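Local coordinates for extracellular matrix-binding protein ebh (Staphylococcus aureus subsp. aureus, PDB 4KJM) that probably acts as an adhesin that binds extracellular matrix, here represented by a fragment built of a FIVAR domain and a GA module, at residues Gly5-Gln8 / Thr9-Asp13. Numbering follows the deposited sequence.
Sequences GNLQ and TAIND. With ZN (zinc ion), chain E.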
loop_
_atom_site.group_PDB
_atom_site.type_symbol
_atom_site.label_atom_id
_atom_site.label_comp_id
_atom_site.label_asym_id
_atom_site.label_seq_id
_atom_site.Cartn_x
_atom_site.Cartn_y
_atom_site.Cartn_z
ATOM N N GLY A 5 3.321 6.327 -18.590
ATOM C CA GLY A 5 2.127 5.881 -17.915
ATOM C C GLY A 5 2.365 5.105 -16.618
ATOM O O GLY A 5 1.706 5.328 -15.617
ATOM N N ASN A 6 3.282 4.162 -16.666
ATOM C CA ASN A 6 3.663 3.410 -15.480
ATOM C C ASN A 6 4.259 4.317 -14.414
ATOM O O ASN A 6 4.013 4.113 -13.249
ATOM C CB ASN A 6 4.626 2.293 -15.821
ATOM C CG ASN A 6 3.924 1.059 -16.328
ATOM O OD1 ASN A 6 3.057 1.138 -17.170
ATOM N ND2 ASN A 6 4.283 -0.094 -15.786
ATOM N N LEU A 7 5.090 5.273 -14.814
ATOM C CA LEU A 7 5.710 6.175 -13.863
ATOM C C LEU A 7 4.646 7.001 -13.160
ATOM O O LEU A 7 4.651 7.170 -11.962
ATOM C CB LEU A 7 6.713 7.094 -14.595
ATOM C CG LEU A 7 7.578 8.013 -13.700
ATOM C CD1 LEU A 7 8.326 7.220 -12.658
ATOM C CD2 LEU A 7 8.519 8.838 -14.528
ATOM N N GLN A 8 3.696 7.495 -13.942
ATOM C CA GLN A 8 2.559 8.259 -13.425
ATOM C C GLN A 8 1.773 7.467 -12.425
ATOM O O GLN A 8 1.364 8.004 -11.413
ATOM C CB GLN A 8 1.687 8.686 -14.620
ATOM C CG GLN A 8 2.366 9.759 -15.417
ATOM C CD GLN A 8 1.644 11.045 -15.226
ATOM O OE1 GLN A 8 1.113 11.636 -16.219
ATOM N NE2 GLN A 8 1.479 11.426 -13.954
ATOM N N THR A 9 1.532 6.182 -12.734
ATOM C CA THR A 9 0.836 5.286 -11.813
ATOM C C THR A 9 1.567 5.302 -10.388
ATOM O O THR A 9 0.957 5.572 -9.317
ATOM C CB THR A 9 0.653 3.892 -12.477
ATOM O OG1 THR A 9 -0.184 3.997 -13.650
ATOM C CG2 THR A 9 0.024 2.921 -11.542
ATOM N N ALA A 10 2.901 5.204 -10.397
ATOM C CA ALA A 10 3.655 5.432 -9.136
ATOM C C ALA A 10 3.597 6.869 -8.520
ATOM O O ALA A 10 3.426 7.016 -7.301
ATOM C CB ALA A 10 5.074 4.936 -9.372
ATOM N N ILE A 11 3.738 7.965 -9.246
ATOM C CA ILE A 11 3.792 9.253 -8.552
ATOM C C ILE A 11 2.389 9.625 -7.953
ATOM O O ILE A 11 2.283 10.241 -6.915
ATOM C CB ILE A 11 4.492 10.434 -9.305
ATOM C CG1 ILE A 11 3.560 11.246 -10.112
ATOM C CG2 ILE A 11 5.632 9.998 -10.187
ATOM C CD1 ILE A 11 3.153 12.526 -9.433
ATOM N N ASN A 12 1.331 9.239 -8.638
ATOM C CA ASN A 12 -0.030 9.602 -8.264
ATOM C C ASN A 12 -0.479 8.831 -7.009
ATOM O O ASN A 12 -1.521 9.082 -6.439
ATOM C CB ASN A 12 -0.981 9.308 -9.419
ATOM C CG ASN A 12 -0.936 10.343 -10.525
ATOM O OD1 ASN A 12 -0.399 11.432 -10.357
ATOM N ND2 ASN A 12 -1.514 10.004 -11.658
ATOM N N ASP A 13 0.338 7.889 -6.586
ATOM C CA ASP A 13 0.042 7.154 -5.375
ATOM C C ASP A 13 0.723 7.678 -4.111
ATOM O O ASP A 13 0.550 7.177 -3.035
ATOM C CB ASP A 13 0.400 5.714 -5.542
ATOM C CG ASP A 13 -0.188 4.879 -4.488
ATOM O OD1 ASP A 13 -1.314 5.193 -4.140
ATOM O OD2 ASP A 13 0.469 3.964 -4.031
HETATM ZN ZN ZN E . -2.551 4.176 -3.099
HETATM O O HOH W 1 -1.436 3.407 -1.922
HETATM O O HOH W 2 -4.707 5.165 -3.369
HETATM O O HOH W 3 -2.467 4.098 -1.079
#
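With chi1 near -63°, Thr9 sets OG1 beside its own backbone N and turns it back along the helix, to a position 3.0 Å from Gly5 O. Within the helix, the hydrogen bond to that carbonyl comes from the backbone N-H of Thr9. Gly5 O receives Lys82 NZ of the second subunit as well, and the same lysine together with Asn79 of that subunit bonds to Thr9 OG1; this turn of helix therefore lies at the subunit interface. Gln8 and Asn12, one turn apart, both place CG beside the backbone N and anti to the carbonyl carbon. Their amide planes are inclined by 56°, and the nearest polar ends, Gln8 NE2 and Asn12 ND2, stay 4.0 Å apart, so the pair is neighbouring rather than bonded. The firmer link is in the main chain, where Asn12 N meets Gln8 O at 3.0 Å. Four successive i to i+4 bonds, with Thr9, Ala10, Ile11 and Asn12 as donors, show the alpha-helical geometry of this part of the chain, on helix 2-11, which belongs to the largely helical FIVAR domain. On the apolar side of the helix Leu7 CG approaches Ile11 CG2 only loosely, at 4.5 Å; both side chains pack on Ala41 of helix 28-44 and on Leu45, while Leu7 and Ala10 also touch helix 55-71, through Val58 and Leu62 and through Val65 respectively. After Asn12 the backbone bonding shortens to i+3, Asp13 N reaching Ala10 O at 3.3 Å. Asp13 then uses one carboxylate oxygen for the metal: OD1 lies 1.9 Å from the zinc ion, against 3.2 Å for OD2, which marks monodentate binding. OD2 instead forms a salt bridge with Lys69.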